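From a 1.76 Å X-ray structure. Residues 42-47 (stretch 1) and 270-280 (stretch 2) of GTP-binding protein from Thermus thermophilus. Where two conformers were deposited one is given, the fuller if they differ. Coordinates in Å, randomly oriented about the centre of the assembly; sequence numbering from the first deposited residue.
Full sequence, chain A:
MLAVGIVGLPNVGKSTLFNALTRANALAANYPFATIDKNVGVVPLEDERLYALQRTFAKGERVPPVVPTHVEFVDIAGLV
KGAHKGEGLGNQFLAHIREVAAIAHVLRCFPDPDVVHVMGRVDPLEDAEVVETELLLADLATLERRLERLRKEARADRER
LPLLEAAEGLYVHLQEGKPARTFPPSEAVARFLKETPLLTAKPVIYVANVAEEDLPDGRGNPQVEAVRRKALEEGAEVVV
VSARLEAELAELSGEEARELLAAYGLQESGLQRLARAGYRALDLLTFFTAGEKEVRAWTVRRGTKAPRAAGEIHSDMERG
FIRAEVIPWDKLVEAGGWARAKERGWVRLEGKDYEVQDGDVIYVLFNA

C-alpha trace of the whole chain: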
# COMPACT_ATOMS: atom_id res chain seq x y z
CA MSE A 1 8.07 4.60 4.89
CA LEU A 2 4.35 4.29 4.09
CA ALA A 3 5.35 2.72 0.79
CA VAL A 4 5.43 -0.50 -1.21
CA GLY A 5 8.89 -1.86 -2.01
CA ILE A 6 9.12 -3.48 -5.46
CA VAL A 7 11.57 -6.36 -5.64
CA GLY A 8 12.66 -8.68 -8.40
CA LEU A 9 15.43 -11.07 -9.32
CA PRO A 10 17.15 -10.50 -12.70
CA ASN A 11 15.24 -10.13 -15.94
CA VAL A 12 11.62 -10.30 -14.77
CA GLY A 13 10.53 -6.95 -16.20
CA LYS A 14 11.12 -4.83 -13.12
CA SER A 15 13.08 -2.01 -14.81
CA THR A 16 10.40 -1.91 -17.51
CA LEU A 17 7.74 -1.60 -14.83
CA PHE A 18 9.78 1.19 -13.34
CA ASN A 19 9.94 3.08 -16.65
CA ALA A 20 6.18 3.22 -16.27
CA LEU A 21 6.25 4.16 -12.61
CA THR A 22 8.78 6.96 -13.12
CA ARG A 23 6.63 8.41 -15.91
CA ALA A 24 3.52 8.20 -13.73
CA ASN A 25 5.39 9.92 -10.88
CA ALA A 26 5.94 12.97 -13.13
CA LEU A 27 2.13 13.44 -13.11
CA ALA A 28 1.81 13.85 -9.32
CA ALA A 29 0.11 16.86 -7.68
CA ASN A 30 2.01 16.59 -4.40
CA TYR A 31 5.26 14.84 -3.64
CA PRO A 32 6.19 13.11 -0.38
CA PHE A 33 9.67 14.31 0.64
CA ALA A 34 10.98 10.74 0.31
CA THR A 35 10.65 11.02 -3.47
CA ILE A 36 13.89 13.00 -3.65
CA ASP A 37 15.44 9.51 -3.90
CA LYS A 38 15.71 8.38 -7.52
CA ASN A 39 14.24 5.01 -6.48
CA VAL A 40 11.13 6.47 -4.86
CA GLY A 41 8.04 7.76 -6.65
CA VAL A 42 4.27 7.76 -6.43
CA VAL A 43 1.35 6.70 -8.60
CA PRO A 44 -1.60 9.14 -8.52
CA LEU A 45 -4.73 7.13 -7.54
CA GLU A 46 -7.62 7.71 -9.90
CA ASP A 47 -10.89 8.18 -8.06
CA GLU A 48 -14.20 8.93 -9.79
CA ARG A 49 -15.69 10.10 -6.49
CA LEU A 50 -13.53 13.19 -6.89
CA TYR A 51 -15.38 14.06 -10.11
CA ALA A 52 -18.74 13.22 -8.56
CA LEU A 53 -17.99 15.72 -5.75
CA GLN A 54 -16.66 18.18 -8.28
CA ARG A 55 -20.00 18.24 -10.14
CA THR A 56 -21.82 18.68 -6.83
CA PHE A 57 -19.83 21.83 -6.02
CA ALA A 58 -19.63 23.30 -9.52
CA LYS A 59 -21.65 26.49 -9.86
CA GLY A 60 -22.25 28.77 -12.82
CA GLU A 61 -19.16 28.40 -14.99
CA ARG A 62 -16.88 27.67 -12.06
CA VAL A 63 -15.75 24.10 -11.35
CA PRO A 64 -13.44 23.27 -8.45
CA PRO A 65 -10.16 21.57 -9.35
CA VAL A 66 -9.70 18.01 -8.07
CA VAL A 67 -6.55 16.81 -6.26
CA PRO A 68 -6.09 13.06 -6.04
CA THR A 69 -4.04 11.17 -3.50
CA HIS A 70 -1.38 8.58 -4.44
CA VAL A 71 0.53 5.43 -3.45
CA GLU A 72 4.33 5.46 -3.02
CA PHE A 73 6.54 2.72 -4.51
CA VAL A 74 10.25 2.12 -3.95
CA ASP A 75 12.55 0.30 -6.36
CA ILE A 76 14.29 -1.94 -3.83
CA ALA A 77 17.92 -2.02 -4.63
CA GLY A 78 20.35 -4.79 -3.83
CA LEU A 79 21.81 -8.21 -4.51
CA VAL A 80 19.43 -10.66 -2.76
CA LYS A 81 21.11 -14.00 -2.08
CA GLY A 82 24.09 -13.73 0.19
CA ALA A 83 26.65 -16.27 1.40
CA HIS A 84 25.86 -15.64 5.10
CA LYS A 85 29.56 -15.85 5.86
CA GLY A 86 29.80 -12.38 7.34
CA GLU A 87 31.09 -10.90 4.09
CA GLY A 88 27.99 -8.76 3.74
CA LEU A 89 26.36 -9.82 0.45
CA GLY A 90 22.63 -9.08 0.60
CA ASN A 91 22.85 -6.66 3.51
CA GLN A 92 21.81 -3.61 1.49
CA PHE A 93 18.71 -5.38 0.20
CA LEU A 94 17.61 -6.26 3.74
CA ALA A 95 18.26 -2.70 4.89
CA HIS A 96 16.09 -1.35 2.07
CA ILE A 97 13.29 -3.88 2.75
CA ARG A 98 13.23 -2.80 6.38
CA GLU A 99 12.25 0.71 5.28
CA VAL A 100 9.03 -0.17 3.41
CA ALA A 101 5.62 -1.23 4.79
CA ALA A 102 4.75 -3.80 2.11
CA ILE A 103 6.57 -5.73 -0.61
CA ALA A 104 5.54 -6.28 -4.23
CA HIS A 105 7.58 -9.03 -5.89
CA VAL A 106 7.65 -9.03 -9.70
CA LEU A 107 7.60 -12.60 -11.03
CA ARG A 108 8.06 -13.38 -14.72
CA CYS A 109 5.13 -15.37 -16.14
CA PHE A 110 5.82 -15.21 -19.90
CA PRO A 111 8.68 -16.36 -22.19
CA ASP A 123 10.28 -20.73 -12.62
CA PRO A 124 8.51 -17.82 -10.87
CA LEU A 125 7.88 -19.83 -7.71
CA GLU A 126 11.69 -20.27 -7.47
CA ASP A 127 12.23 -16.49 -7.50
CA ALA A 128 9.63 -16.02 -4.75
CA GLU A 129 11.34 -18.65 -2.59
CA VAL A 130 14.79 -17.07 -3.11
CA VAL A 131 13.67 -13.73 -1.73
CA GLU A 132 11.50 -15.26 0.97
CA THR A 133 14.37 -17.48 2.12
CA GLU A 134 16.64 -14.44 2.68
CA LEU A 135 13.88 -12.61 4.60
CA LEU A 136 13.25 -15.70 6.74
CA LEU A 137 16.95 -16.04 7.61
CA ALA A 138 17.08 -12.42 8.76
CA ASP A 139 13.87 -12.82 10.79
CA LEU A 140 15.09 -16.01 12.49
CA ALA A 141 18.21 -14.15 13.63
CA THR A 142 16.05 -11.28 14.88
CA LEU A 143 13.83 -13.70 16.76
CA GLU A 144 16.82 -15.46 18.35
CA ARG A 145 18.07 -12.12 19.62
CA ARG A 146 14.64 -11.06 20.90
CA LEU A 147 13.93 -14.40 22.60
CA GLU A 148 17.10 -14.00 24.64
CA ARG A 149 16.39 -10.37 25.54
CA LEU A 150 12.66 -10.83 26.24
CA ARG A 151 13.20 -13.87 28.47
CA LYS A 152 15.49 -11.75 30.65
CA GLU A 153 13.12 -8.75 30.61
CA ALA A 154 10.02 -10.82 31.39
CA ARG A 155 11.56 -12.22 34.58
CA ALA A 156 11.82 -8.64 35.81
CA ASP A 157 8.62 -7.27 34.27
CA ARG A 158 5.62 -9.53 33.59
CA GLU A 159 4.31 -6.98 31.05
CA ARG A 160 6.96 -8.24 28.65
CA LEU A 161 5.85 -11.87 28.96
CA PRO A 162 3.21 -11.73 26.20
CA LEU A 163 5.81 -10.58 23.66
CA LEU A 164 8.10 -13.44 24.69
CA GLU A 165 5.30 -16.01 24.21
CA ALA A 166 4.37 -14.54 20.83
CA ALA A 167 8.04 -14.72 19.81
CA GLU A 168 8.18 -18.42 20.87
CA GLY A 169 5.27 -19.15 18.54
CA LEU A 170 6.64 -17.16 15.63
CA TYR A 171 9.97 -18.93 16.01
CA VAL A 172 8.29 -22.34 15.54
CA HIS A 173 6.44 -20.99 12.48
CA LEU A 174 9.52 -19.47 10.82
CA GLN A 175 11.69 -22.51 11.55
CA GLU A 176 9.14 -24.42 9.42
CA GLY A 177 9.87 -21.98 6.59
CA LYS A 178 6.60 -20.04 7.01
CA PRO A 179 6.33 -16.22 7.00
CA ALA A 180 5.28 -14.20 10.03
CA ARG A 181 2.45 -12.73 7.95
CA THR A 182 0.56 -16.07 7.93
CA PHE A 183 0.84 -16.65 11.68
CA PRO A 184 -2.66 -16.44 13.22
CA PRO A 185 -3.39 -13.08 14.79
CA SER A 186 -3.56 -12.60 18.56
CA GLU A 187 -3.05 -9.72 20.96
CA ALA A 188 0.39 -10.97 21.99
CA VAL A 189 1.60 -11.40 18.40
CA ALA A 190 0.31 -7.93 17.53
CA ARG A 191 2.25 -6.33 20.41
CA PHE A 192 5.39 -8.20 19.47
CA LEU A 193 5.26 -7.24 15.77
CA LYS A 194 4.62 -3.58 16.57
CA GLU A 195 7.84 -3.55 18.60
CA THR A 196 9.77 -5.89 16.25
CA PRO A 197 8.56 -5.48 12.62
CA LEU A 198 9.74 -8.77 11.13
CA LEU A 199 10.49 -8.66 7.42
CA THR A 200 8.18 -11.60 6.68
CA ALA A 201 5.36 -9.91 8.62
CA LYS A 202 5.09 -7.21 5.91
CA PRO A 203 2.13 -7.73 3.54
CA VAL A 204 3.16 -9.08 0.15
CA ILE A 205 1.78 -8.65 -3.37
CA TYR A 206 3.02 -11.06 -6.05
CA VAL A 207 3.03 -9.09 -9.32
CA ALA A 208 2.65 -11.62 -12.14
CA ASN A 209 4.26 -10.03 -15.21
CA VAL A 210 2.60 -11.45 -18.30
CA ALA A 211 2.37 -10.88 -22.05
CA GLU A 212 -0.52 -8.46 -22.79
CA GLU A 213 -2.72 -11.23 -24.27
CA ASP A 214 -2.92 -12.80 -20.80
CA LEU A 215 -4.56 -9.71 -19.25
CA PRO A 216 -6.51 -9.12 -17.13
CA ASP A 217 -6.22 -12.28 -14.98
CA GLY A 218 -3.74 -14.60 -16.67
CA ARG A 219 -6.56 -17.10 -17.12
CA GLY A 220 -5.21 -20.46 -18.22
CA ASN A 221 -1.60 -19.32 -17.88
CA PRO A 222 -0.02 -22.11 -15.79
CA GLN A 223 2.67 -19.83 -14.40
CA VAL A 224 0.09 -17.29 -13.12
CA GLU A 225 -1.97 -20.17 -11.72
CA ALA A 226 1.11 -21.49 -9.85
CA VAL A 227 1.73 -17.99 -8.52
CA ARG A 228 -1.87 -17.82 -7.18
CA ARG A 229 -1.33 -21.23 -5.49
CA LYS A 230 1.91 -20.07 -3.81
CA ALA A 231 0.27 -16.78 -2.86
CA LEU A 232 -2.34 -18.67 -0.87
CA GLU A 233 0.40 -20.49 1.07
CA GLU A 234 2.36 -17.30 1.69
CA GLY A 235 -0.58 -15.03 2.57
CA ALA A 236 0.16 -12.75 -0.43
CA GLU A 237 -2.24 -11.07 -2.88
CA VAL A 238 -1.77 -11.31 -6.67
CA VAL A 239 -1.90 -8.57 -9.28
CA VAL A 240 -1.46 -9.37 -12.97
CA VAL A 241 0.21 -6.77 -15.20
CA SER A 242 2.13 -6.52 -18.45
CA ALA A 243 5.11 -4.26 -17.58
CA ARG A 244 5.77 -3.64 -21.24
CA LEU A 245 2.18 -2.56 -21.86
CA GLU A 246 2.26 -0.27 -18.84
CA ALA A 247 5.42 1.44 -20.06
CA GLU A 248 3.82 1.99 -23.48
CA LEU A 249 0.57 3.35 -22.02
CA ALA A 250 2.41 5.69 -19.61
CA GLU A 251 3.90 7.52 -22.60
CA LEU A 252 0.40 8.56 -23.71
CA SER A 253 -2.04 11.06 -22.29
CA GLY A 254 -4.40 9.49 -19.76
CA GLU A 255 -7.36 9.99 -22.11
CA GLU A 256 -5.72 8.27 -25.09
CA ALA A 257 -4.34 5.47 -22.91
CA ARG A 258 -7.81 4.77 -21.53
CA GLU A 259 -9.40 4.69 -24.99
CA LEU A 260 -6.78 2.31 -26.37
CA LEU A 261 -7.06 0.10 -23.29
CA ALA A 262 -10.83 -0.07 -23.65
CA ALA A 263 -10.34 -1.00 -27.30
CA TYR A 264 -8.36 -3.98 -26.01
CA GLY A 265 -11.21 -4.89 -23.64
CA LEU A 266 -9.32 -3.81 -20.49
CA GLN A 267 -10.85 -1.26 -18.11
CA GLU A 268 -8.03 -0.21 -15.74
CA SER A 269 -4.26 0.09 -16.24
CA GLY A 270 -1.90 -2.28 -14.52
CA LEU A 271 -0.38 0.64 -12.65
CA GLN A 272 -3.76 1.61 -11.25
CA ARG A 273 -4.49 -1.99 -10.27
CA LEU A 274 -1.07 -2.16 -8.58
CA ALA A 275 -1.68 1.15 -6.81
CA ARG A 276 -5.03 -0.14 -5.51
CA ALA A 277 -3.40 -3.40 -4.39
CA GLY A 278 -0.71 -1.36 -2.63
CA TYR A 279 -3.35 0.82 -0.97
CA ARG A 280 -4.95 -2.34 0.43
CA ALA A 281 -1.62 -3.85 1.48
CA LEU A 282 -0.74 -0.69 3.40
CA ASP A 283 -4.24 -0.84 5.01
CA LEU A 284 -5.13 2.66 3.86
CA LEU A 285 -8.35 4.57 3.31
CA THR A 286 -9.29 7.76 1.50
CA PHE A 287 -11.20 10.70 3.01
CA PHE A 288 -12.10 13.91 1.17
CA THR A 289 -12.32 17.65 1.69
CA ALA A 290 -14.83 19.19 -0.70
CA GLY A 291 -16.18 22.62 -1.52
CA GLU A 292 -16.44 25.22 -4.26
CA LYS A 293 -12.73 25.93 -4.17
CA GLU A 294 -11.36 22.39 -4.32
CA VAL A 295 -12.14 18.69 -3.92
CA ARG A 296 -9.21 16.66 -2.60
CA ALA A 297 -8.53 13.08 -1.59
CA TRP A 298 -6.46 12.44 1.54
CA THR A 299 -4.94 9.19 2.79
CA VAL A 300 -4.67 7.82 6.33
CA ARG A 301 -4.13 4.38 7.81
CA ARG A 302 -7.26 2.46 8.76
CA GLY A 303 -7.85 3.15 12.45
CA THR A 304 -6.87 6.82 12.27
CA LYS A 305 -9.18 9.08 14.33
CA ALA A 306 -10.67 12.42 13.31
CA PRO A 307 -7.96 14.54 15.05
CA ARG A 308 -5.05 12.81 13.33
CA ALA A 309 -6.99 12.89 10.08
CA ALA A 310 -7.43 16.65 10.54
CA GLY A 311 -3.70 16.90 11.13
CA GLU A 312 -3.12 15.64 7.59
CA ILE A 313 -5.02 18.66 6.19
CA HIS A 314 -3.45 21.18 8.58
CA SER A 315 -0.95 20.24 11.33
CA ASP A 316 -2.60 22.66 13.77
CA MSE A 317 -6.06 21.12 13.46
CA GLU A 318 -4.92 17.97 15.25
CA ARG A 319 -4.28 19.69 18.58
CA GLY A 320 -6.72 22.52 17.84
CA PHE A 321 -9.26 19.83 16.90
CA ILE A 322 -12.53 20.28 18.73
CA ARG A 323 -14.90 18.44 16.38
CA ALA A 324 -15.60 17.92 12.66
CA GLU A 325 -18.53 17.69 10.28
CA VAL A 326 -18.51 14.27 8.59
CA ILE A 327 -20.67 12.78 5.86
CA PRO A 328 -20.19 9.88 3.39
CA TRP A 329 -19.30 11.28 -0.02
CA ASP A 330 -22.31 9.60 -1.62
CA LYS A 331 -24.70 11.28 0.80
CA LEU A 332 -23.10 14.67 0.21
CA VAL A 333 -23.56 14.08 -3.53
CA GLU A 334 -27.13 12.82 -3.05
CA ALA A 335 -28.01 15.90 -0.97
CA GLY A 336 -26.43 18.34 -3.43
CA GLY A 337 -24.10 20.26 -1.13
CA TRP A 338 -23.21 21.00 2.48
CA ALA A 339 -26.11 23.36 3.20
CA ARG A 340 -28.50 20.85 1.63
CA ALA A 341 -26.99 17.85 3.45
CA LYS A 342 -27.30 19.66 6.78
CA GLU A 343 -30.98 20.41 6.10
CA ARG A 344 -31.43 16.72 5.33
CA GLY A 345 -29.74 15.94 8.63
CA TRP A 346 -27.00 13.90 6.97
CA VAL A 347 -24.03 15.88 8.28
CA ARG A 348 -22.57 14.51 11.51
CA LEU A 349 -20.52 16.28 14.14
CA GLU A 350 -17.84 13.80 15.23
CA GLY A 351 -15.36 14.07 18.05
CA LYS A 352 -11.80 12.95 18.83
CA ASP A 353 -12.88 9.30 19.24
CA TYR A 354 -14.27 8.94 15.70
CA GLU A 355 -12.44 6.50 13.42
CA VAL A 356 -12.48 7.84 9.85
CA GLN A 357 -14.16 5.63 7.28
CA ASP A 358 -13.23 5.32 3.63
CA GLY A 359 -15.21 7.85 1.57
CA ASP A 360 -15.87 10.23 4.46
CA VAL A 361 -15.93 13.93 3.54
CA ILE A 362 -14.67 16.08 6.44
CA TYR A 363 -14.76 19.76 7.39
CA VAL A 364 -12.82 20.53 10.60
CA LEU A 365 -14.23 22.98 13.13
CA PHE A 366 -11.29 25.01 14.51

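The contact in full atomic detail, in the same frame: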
# COMPACT_ATOMS: atom_id res chain seq x y z
N VAL A 42 5.64 8.09 -6.77
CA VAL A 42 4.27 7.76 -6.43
C VAL A 42 3.42 7.59 -7.67
O VAL A 42 3.78 8.05 -8.76
CB VAL A 42 3.61 8.84 -5.55
CG1 VAL A 42 4.41 9.05 -4.28
CG2 VAL A 42 3.50 10.13 -6.32
N VAL A 43 2.29 6.90 -7.51
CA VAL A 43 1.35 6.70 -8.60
C VAL A 43 0.06 7.38 -8.17
O VAL A 43 -0.53 6.99 -7.18
CB VAL A 43 1.04 5.19 -8.84
CG1 VAL A 43 -0.01 5.06 -9.95
CG2 VAL A 43 2.31 4.43 -9.23
N PRO A 44 -0.36 8.45 -8.88
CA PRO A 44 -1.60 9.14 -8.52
C PRO A 44 -2.75 8.11 -8.62
O PRO A 44 -2.85 7.38 -9.61
CB PRO A 44 -1.72 10.22 -9.60
CG PRO A 44 -0.27 10.51 -9.97
CD PRO A 44 0.31 9.10 -10.02
N LEU A 45 -3.61 8.08 -7.60
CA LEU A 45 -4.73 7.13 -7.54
C LEU A 45 -5.95 7.77 -8.18
O LEU A 45 -6.41 8.82 -7.73
CB LEU A 45 -5.06 6.81 -6.08
CG LEU A 45 -4.87 5.42 -5.49
CD1 LEU A 45 -5.63 5.37 -4.16
CD2 LEU A 45 -5.38 4.33 -6.44
N GLU A 46 -6.45 7.16 -9.24
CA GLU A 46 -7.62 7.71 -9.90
C GLU A 46 -8.81 7.43 -9.01
O GLU A 46 -8.91 6.35 -8.40
CB GLU A 46 -7.78 7.06 -11.29
CG GLU A 46 -6.76 7.63 -12.26
CD GLU A 46 -6.63 6.87 -13.56
OE1 GLU A 46 -7.63 6.28 -14.01
OE2 GLU A 46 -5.52 6.90 -14.15
N ASP A 47 -9.72 8.38 -8.92
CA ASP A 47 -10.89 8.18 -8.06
C ASP A 47 -12.06 9.00 -8.62
O ASP A 47 -12.05 10.24 -8.57
CB ASP A 47 -10.54 8.61 -6.63
CG ASP A 47 -11.65 8.29 -5.63
OD1 ASP A 47 -11.33 8.23 -4.42
OD2 ASP A 47 -12.82 8.11 -6.03
N GLY A 270 -2.55 -1.42 -15.47
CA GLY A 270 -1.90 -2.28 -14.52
C GLY A 270 -1.34 -1.44 -13.40
O GLY A 270 -1.28 -1.89 -12.27
N LEU A 271 -0.91 -0.21 -13.70
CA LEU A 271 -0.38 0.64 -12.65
C LEU A 271 -1.47 1.01 -11.69
O LEU A 271 -1.22 1.07 -10.49
CB LEU A 271 0.26 1.91 -13.21
CG LEU A 271 1.61 1.83 -13.90
CD1 LEU A 271 2.14 3.28 -13.99
CD2 LEU A 271 2.59 0.95 -13.17
N GLN A 272 -2.69 1.27 -12.18
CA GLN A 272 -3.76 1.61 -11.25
C GLN A 272 -4.11 0.39 -10.40
O GLN A 272 -4.35 0.51 -9.20
CB GLN A 272 -5.01 2.12 -12.00
CG GLN A 272 -4.85 3.55 -12.49
CD GLN A 272 -4.61 4.53 -11.34
OE1 GLN A 272 -5.43 4.68 -10.43
NE2 GLN A 272 -3.47 5.20 -11.37
N ARG A 273 -4.18 -0.78 -11.02
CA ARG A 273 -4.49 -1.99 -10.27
C ARG A 273 -3.44 -2.22 -9.20
O ARG A 273 -3.77 -2.63 -8.08
CB ARG A 273 -4.51 -3.22 -11.19
CG ARG A 273 -5.69 -3.32 -12.14
CD ARG A 273 -5.36 -4.36 -13.22
NE ARG A 273 -6.53 -4.93 -13.87
CZ ARG A 273 -7.37 -5.79 -13.29
NH1 ARG A 273 -7.16 -6.19 -12.03
NH2 ARG A 273 -8.40 -6.27 -13.97
N LEU A 274 -2.17 -1.98 -9.54
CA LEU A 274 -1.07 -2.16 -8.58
C LEU A 274 -1.19 -1.12 -7.46
O LEU A 274 -0.98 -1.42 -6.29
CB LEU A 274 0.29 -2.02 -9.28
CG LEU A 274 1.52 -2.18 -8.39
CD1 LEU A 274 1.55 -3.57 -7.74
CD2 LEU A 274 2.77 -1.98 -9.28
N ALA A 275 -1.52 0.11 -7.82
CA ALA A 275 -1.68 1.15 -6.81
C ALA A 275 -2.80 0.77 -5.83
O ALA A 275 -2.66 0.95 -4.61
CB ALA A 275 -1.98 2.52 -7.51
N ARG A 276 -3.90 0.25 -6.35
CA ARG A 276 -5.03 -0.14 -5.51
C ARG A 276 -4.66 -1.34 -4.64
O ARG A 276 -5.12 -1.46 -3.50
CB ARG A 276 -6.26 -0.47 -6.37
CG ARG A 276 -6.96 0.77 -6.96
CD ARG A 276 -8.38 0.44 -7.49
NE ARG A 276 -8.38 -0.62 -8.49
CZ ARG A 276 -8.66 -1.90 -8.23
NH1 ARG A 276 -8.98 -2.28 -7.00
NH2 ARG A 276 -8.60 -2.80 -9.20
N ALA A 277 -3.83 -2.24 -5.17
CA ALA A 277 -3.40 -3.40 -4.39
C ALA A 277 -2.45 -2.91 -3.30
O ALA A 277 -2.48 -3.40 -2.17
CB ALA A 277 -2.68 -4.44 -5.29
N GLY A 278 -1.63 -1.91 -3.63
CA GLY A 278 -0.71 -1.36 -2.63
C GLY A 278 -1.48 -0.63 -1.54
O GLY A 278 -1.15 -0.71 -0.36
N TYR A 279 -2.53 0.08 -1.93
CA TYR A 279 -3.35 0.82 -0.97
C TYR A 279 -3.91 -0.18 0.04
O TYR A 279 -3.89 0.08 1.25
CB TYR A 279 -4.52 1.51 -1.69
CG TYR A 279 -4.94 2.85 -1.10
CD1 TYR A 279 -4.05 3.93 -1.07
CD2 TYR A 279 -6.26 3.06 -0.67
CE1 TYR A 279 -4.47 5.19 -0.65
CE2 TYR A 279 -6.68 4.32 -0.25
CZ TYR A 279 -5.78 5.38 -0.24
OH TYR A 279 -6.19 6.63 0.12
N ARG A 280 -4.40 -1.32 -0.45
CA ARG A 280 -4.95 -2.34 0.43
C ARG A 280 -3.88 -2.97 1.31
O ARG A 280 -4.09 -3.20 2.50
CB ARG A 280 -5.64 -3.47 -0.37
CG ARG A 280 -6.94 -3.04 -1.07
CD ARG A 280 -7.68 -4.24 -1.64
NE ARG A 280 -6.97 -4.86 -2.76
CZ ARG A 280 -7.06 -4.44 -4.02
NH1 ARG A 280 -7.83 -3.40 -4.34
NH2 ARG A 280 -6.40 -5.07 -4.97

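The contact between residues 42-47 and the helix 270-280 is a small, largely apolar packing of a strand and the chain that follows it against one side of a helix, pinned at one point by a glutamine side chain whose amide pairs with the backbone at both a donor and an acceptor. It illustrates a general principle: backbone peptide groups need partners, and a side-chain amide, carrying a donor and an acceptor on the same carbon, can supply both.

Gln272 is that amide. Its NE2 donates to the carbonyl O of Pro44 at 2.9 Å, and its OE1 accepts from the backbone N of Glu46, also at 2.9 Å. The N-H...acceptor angles, 166° and 171°, are close to linear, so neither bond is bought at the expense of the other. The two backbone groups flank Leu45, and the amide therefore bridges a single residue, closing a hydrogen-bonded ring that passes through its CA, which lies 3.9 Å from Gln272 OE1. The pairing also fixes the orientation of the amide, since a flipped group would set NE2 against a backbone N and OE1 against a carbonyl O. The CA-to-CB bond of Gln272 points sideways to the other stretch; with chi1 and chi2 both m, the side chain bends so that its end comes nearer and reaches the backbone.

Around this polar clamp the packing is apolar. The helix presents Leu271, Ala275 and Tyr279 toward the other stretch, residues four apart and thus about one turn from each other along the same side. Val43, whose own CA-to-CB bond points toward the helix, places CG1 4.0 Å from Ala275 CB and 3.7 Å from Gln272 NE2. The small methyl of Ala275 goes with a near approach of the backbones here: Val43 CA and Ala275 CA are 6.6 Å apart. The strand and helix axes come within 8.9 Å, with 108° between their N-to-C directions, so the strand runs across the helix rather than along it.

Leu45 extends the contact along the helix. Its CA-to-CB bond points sideways, yet its end approaches the other stretch, and its two methyls meet different neighbours. CD2 lies 4.0 Å from Ala275 CB and 3.9 Å from Arg276 CG, the latter using the aliphatic part of the arginine. CD1 sits over a face of the Tyr279 ring, 3.7 Å from its centroid and only 12° off the ring normal, a CH-pi contact in which a methyl rests almost squarely above the ring. The chi1 of Leu45, -115°, falls between wells.

Leu45 and Gln272 thus carry the largest covered areas on their respective sides, and they do so as a pair: the glutamine holds the backbone on either side of the leucine, while the leucine's side chain packs farther along the helix. Altogether 397 Å² is buried, counting both sides.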